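Local coordinates for putative cell adhesion protein (Bacteroides thetaiotaomicron, PDB 4DGU) that is a fimbrillin-like protein that binds zinc ions and probably serves in cell adhesion as a component of Bacteroides pili, at residues A[70-84]-A[105-117]. Numbering follows the deposited sequence.
Sequences IGTATGTVTFYAHYP and QEHLFGTAEAAPG. With ZN (zinc ion), chain D.
V77 and A114 begin a run of eight backbone hydrogen bonds between strands 77-83 and 108-114. This is a regular antiparallel pair inside the mixed sheet of a fimbrillin-like, transthyretin-clan fold. Strand 45-50 flanks 77-83, and strand 120-135 flanks 108-114. V77 N donates to A114 O at 2.7 Å. At the other end L108 N donates to Y83 O, also at 2.7 Å and nearly straight (173°). V77, F79, A81 and Y83 each give and take one bond. The intervening carbons T78 CA, Y80 CA and H82 CA make CA-H...O contacts to the carbonyls of A112, G110 and L108.

Near Y83 two waters add to the direct bonds. One water donates to L108 O and bonds H82 ND1 in the plane of the imidazole. Another donates to P84 O and accepts from H107 ND1. The other ring nitrogen of H107, NE2, binds zinc at 2.2 Å. Two waters also ligate this ion.

F109 lies on the face that carries Y80 and H82. Its CG lies anti to the backbone N (chi1 -176°), which brings the ring against both side chains. F109 CZ meets Y80 CD1 at 3.5 Å. F109 CD1 sits over one face of the H82 ring, 3.5 Å from H82 CE1, with the planes at 59°. H82 NE2 bonds L160 O. On the other face Y83 and L108 run side by side, and Y83 OH reaches E44. There A114 CB meets the edge of the F79 ring. Past the end of strand 108-114, P116 CG packs on V77 CG2 at 3.6 Å.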
loop_
_atom_site.group_PDB
_atom_site.type_symbol
_atom_site.label_atom_id
_atom_site.label_comp_id
_atom_site.label_asym_id
_atom_site.label_seq_id
_atom_site.Cartn_x
_atom_site.Cartn_y
_atom_site.Cartn_z
ATOM N N ILE A 70 -14.789 43.525 0.573
ATOM C CA ILE A 70 -13.495 42.822 0.699
ATOM C C ILE A 70 -12.939 42.922 2.129
ATOM O O ILE A 70 -11.804 42.512 2.372
ATOM C CB ILE A 70 -12.428 43.322 -0.333
ATOM C CG1 ILE A 70 -12.124 44.842 -0.187
ATOM C CG2 ILE A 70 -12.791 42.917 -1.758
ATOM C CD1 ILE A 70 -10.897 45.275 -0.816
ATOM N N GLY A 71 -13.710 43.486 3.040
ATOM C CA GLY A 71 -13.268 43.683 4.413
ATOM C C GLY A 71 -12.192 44.754 4.539
ATOM O O GLY A 71 -12.337 45.861 4.004
ATOM N N THR A 72 -11.116 44.428 5.291
ATOM C CA THR A 72 -9.993 45.348 5.530
ATOM C C THR A 72 -8.756 44.860 4.744
ATOM O O THR A 72 -7.627 45.187 5.103
ATOM C CB THR A 72 -9.719 45.491 7.040
ATOM O OG1 THR A 72 -9.534 44.192 7.616
ATOM C CG2 THR A 72 -10.809 46.274 7.760
ATOM N N ALA A 73 -8.980 44.071 3.677
ATOM C CA ALA A 73 -7.943 43.594 2.790
ATOM C C ALA A 73 -7.410 44.716 1.924
ATOM O O ALA A 73 -8.155 45.636 1.558
ATOM C CB ALA A 73 -8.475 42.489 1.884
ATOM N N THR A 74 -6.113 44.595 1.563
ATOM C CA THR A 74 -5.402 45.446 0.612
ATOM C C THR A 74 -4.363 44.572 -0.141
ATOM O O THR A 74 -3.855 43.577 0.403
ATOM C CB THR A 74 -4.847 46.728 1.268
ATOM O OG1 THR A 74 -4.475 47.623 0.230
ATOM C CG2 THR A 74 -3.686 46.482 2.246
ATOM N N GLY A 75 -4.110 44.924 -1.402
ATOM C CA GLY A 75 -3.202 44.179 -2.263
ATOM C C GLY A 75 -3.871 42.955 -2.845
ATOM O O GLY A 75 -4.197 42.936 -4.033
ATOM N N THR A 76 -4.014 41.899 -2.028
ATOM C CA THR A 76 -4.683 40.663 -2.403
ATOM C C THR A 76 -5.782 40.350 -1.396
ATOM O O THR A 76 -5.595 40.532 -0.192
ATOM C CB THR A 76 -3.740 39.451 -2.568
ATOM O OG1 THR A 76 -3.216 39.052 -1.313
ATOM C CG2 THR A 76 -2.633 39.687 -3.559
ATOM N N VAL A 77 -6.922 39.862 -1.917
ATOM C CA VAL A 77 -8.118 39.472 -1.165
ATOM C C VAL A 77 -8.292 37.975 -1.260
ATOM O O VAL A 77 -8.223 37.395 -2.353
ATOM C CB VAL A 77 -9.393 40.203 -1.693
ATOM C CG1 VAL A 77 -10.595 39.935 -0.794
ATOM C CG2 VAL A 77 -9.162 41.697 -1.815
ATOM N N THR A 78 -8.598 37.352 -0.124
ATOM C CA THR A 78 -8.888 35.929 -0.085
ATOM C C THR A 78 -10.403 35.774 0.069
ATOM O O THR A 78 -10.994 36.371 0.968
ATOM C CB THR A 78 -8.099 35.238 1.028
ATOM O OG1 THR A 78 -6.725 35.560 0.862
ATOM C CG2 THR A 78 -8.278 33.736 1.013
ATOM N N PHE A 79 -11.015 34.966 -0.822
ATOM C CA PHE A 79 -12.424 34.646 -0.801
ATOM C C PHE A 79 -12.604 33.188 -0.369
ATOM O O PHE A 79 -11.716 32.376 -0.582
ATOM C CB PHE A 79 -13.073 34.899 -2.164
ATOM C CG PHE A 79 -13.039 36.334 -2.599
ATOM C CD1 PHE A 79 -14.020 37.226 -2.186
ATOM C CD2 PHE A 79 -12.023 36.804 -3.431
ATOM C CE1 PHE A 79 -13.973 38.567 -2.569
ATOM C CE2 PHE A 79 -11.985 38.129 -3.822
ATOM C CZ PHE A 79 -12.961 39.006 -3.383
ATOM N N TYR A 80 -13.745 32.886 0.274
ATOM C CA TYR A 80 -14.145 31.584 0.792
ATOM C C TYR A 80 -15.554 31.324 0.366
ATOM O O TYR A 80 -16.375 32.236 0.433
ATOM C CB TYR A 80 -14.035 31.543 2.319
ATOM C CG TYR A 80 -12.636 31.796 2.825
ATOM C CD1 TYR A 80 -11.689 30.777 2.852
ATOM C CD2 TYR A 80 -12.243 33.067 3.247
ATOM C CE1 TYR A 80 -10.394 31.004 3.315
ATOM C CE2 TYR A 80 -10.956 33.303 3.729
ATOM C CZ TYR A 80 -10.032 32.265 3.762
ATOM O OH TYR A 80 -8.742 32.485 4.190
ATOM N N ALA A 81 -15.863 30.106 -0.087
ATOM C CA ALA A 81 -17.208 29.811 -0.552
ATOM C C ALA A 81 -17.666 28.409 -0.180
ATOM O O ALA A 81 -16.877 27.465 -0.230
ATOM C CB ALA A 81 -17.286 29.997 -2.065
ATOM N N HIS A 82 -18.955 28.275 0.154
ATOM C CA HIS A 82 -19.620 27.006 0.450
ATOM C C HIS A 82 -20.660 26.694 -0.606
ATOM O O HIS A 82 -21.395 27.581 -1.024
ATOM C CB HIS A 82 -20.296 27.027 1.836
ATOM C CG HIS A 82 -19.342 27.010 2.986
ATOM N ND1 HIS A 82 -18.918 25.824 3.564
ATOM C CD2 HIS A 82 -18.762 28.048 3.634
ATOM C CE1 HIS A 82 -18.099 26.175 4.544
ATOM N NE2 HIS A 82 -17.967 27.502 4.621
ATOM N N TYR A 83 -20.701 25.430 -1.043
ATOM C CA TYR A 83 -21.702 24.909 -1.958
ATOM C C TYR A 83 -22.156 23.541 -1.465
ATOM O O TYR A 83 -21.328 22.662 -1.307
ATOM C CB TYR A 83 -21.269 24.833 -3.434
ATOM C CG TYR A 83 -22.424 24.345 -4.282
ATOM C CD1 TYR A 83 -23.497 25.185 -4.580
ATOM C CD2 TYR A 83 -22.516 23.006 -4.667
ATOM C CE1 TYR A 83 -24.612 24.715 -5.272
ATOM C CE2 TYR A 83 -23.630 22.522 -5.355
ATOM C CZ TYR A 83 -24.672 23.384 -5.664
ATOM O OH TYR A 83 -25.767 22.920 -6.347
ATOM N N PRO A 84 -23.466 23.336 -1.215
ATOM C CA PRO A 84 -24.589 24.305 -1.334
ATOM C C PRO A 84 -24.469 25.481 -0.337
ATOM O O PRO A 84 -23.668 25.408 0.602
ATOM C CB PRO A 84 -25.822 23.432 -1.041
ATOM C CG PRO A 84 -25.377 22.004 -1.252
ATOM C CD PRO A 84 -23.948 22.011 -0.783
ATOM N N GLN A 105 -25.989 14.509 0.405
ATOM C CA GLN A 105 -25.698 15.650 -0.461
ATOM C C GLN A 105 -24.227 16.042 -0.302
ATOM O O GLN A 105 -23.727 16.144 0.816
ATOM C CB GLN A 105 -26.666 16.823 -0.128
ATOM C CG GLN A 105 -26.349 18.222 -0.713
ATOM C CD GLN A 105 -26.342 18.304 -2.229
ATOM O OE1 GLN A 105 -25.368 18.752 -2.845
ATOM N NE2 GLN A 105 -27.417 17.870 -2.881
ATOM N N GLU A 106 -23.541 16.247 -1.433
ATOM C CA GLU A 106 -22.146 16.692 -1.470
ATOM C C GLU A 106 -21.990 18.103 -0.882
ATOM O O GLU A 106 -22.926 18.910 -0.974
ATOM C CB GLU A 106 -21.609 16.698 -2.921
ATOM C CG GLU A 106 -22.220 17.754 -3.836
ATOM C CD GLU A 106 -21.770 17.758 -5.283
ATOM O OE1 GLU A 106 -20.724 17.147 -5.606
ATOM O OE2 GLU A 106 -22.479 18.387 -6.102
ATOM N N HIS A 107 -20.805 18.393 -0.307
ATOM C CA HIS A 107 -20.460 19.688 0.246
ATOM C C HIS A 107 -19.086 20.070 -0.243
ATOM O O HIS A 107 -18.118 19.302 -0.116
ATOM C CB HIS A 107 -20.549 19.692 1.775
ATOM C CG HIS A 107 -21.967 19.682 2.263
ATOM N ND1 HIS A 107 -22.751 20.836 2.231
ATOM C CD2 HIS A 107 -22.722 18.649 2.694
ATOM C CE1 HIS A 107 -23.935 20.470 2.675
ATOM N NE2 HIS A 107 -23.966 19.165 2.964
ATOM N N LEU A 108 -19.030 21.224 -0.897
ATOM C CA LEU A 108 -17.825 21.771 -1.512
ATOM C C LEU A 108 -17.438 23.091 -0.846
ATOM O O LEU A 108 -18.289 23.868 -0.385
ATOM C CB LEU A 108 -17.998 21.947 -3.049
ATOM C CG LEU A 108 -18.968 20.966 -3.796
ATOM C CD1 LEU A 108 -19.206 21.413 -5.227
ATOM C CD2 LEU A 108 -18.445 19.578 -3.835
ATOM N N PHE A 109 -16.128 23.300 -0.757
ATOM C CA PHE A 109 -15.546 24.489 -0.172
ATOM C C PHE A 109 -14.491 25.016 -1.113
ATOM O O PHE A 109 -13.601 24.273 -1.518
ATOM C CB PHE A 109 -14.981 24.210 1.233
ATOM C CG PHE A 109 -14.465 25.451 1.906
ATOM C CD1 PHE A 109 -15.343 26.387 2.437
ATOM C CD2 PHE A 109 -13.102 25.716 1.962
ATOM C CE1 PHE A 109 -14.870 27.548 3.031
ATOM C CE2 PHE A 109 -12.633 26.871 2.568
ATOM C CZ PHE A 109 -13.520 27.773 3.110
ATOM N N GLY A 110 -14.623 26.289 -1.491
ATOM C CA GLY A 110 -13.709 26.923 -2.427
ATOM C C GLY A 110 -12.996 28.120 -1.853
ATOM O O GLY A 110 -13.478 28.744 -0.906
ATOM N N THR A 111 -11.812 28.415 -2.393
ATOM C CA THR A 111 -11.011 29.582 -2.011
ATOM C C THR A 111 -10.456 30.196 -3.269
ATOM O O THR A 111 -10.294 29.524 -4.291
ATOM C CB THR A 111 -9.880 29.269 -0.992
ATOM O OG1 THR A 111 -8.888 28.478 -1.611
ATOM C CG2 THR A 111 -10.356 28.536 0.244
ATOM N N ALA A 112 -10.160 31.489 -3.186
ATOM C CA ALA A 112 -9.536 32.246 -4.240
ATOM C C ALA A 112 -8.699 33.336 -3.631
ATOM O O ALA A 112 -8.979 33.758 -2.516
ATOM C CB ALA A 112 -10.590 32.829 -5.167
ATOM N N GLU A 113 -7.645 33.748 -4.343
ATOM C CA GLU A 113 -6.778 34.868 -4.002
ATOM C C GLU A 113 -6.783 35.759 -5.222
ATOM O O GLU A 113 -6.427 35.298 -6.302
ATOM C CB GLU A 113 -5.375 34.428 -3.579
ATOM C CG GLU A 113 -5.274 34.151 -2.085
ATOM C CD GLU A 113 -3.939 33.707 -1.513
ATOM O OE1 GLU A 113 -2.898 33.860 -2.197
ATOM O OE2 GLU A 113 -3.937 33.225 -0.355
ATOM N N ALA A 114 -7.310 36.982 -5.086
ATOM C CA ALA A 114 -7.432 37.913 -6.189
ATOM C C ALA A 114 -7.009 39.314 -5.786
ATOM O O ALA A 114 -7.019 39.662 -4.612
ATOM C CB ALA A 114 -8.878 37.938 -6.687
ATOM N N ALA A 115 -6.648 40.119 -6.769
ATOM C CA ALA A 115 -6.274 41.493 -6.562
ATOM C C ALA A 115 -7.479 42.362 -6.839
ATOM O O ALA A 115 -8.111 42.174 -7.875
ATOM C CB ALA A 115 -5.121 41.873 -7.485
ATOM N N PRO A 116 -7.845 43.305 -5.943
ATOM C CA PRO A 116 -8.997 44.177 -6.233
ATOM C C PRO A 116 -8.860 44.836 -7.597
ATOM O O PRO A 116 -7.762 45.234 -7.974
ATOM C CB PRO A 116 -8.961 45.200 -5.096
ATOM C CG PRO A 116 -8.284 44.478 -3.991
ATOM C CD PRO A 116 -7.240 43.636 -4.640
ATOM N N GLY A 117 -9.955 44.878 -8.348
ATOM C CA GLY A 117 -9.957 45.431 -9.700
ATOM C C GLY A 117 -9.959 44.376 -10.794
ATOM O O GLY A 117 -10.225 44.705 -11.942
HETATM ZN ZN ZN D . -25.719 18.058 3.576
HETATM O O HOH W 1 -19.421 23.233 2.259
HETATM O O HOH W 2 -22.029 23.570 1.901
HETATM O O HOH W 3 -25.391 15.951 2.892
HETATM O O HOH W 4 -25.762 18.129 5.858
#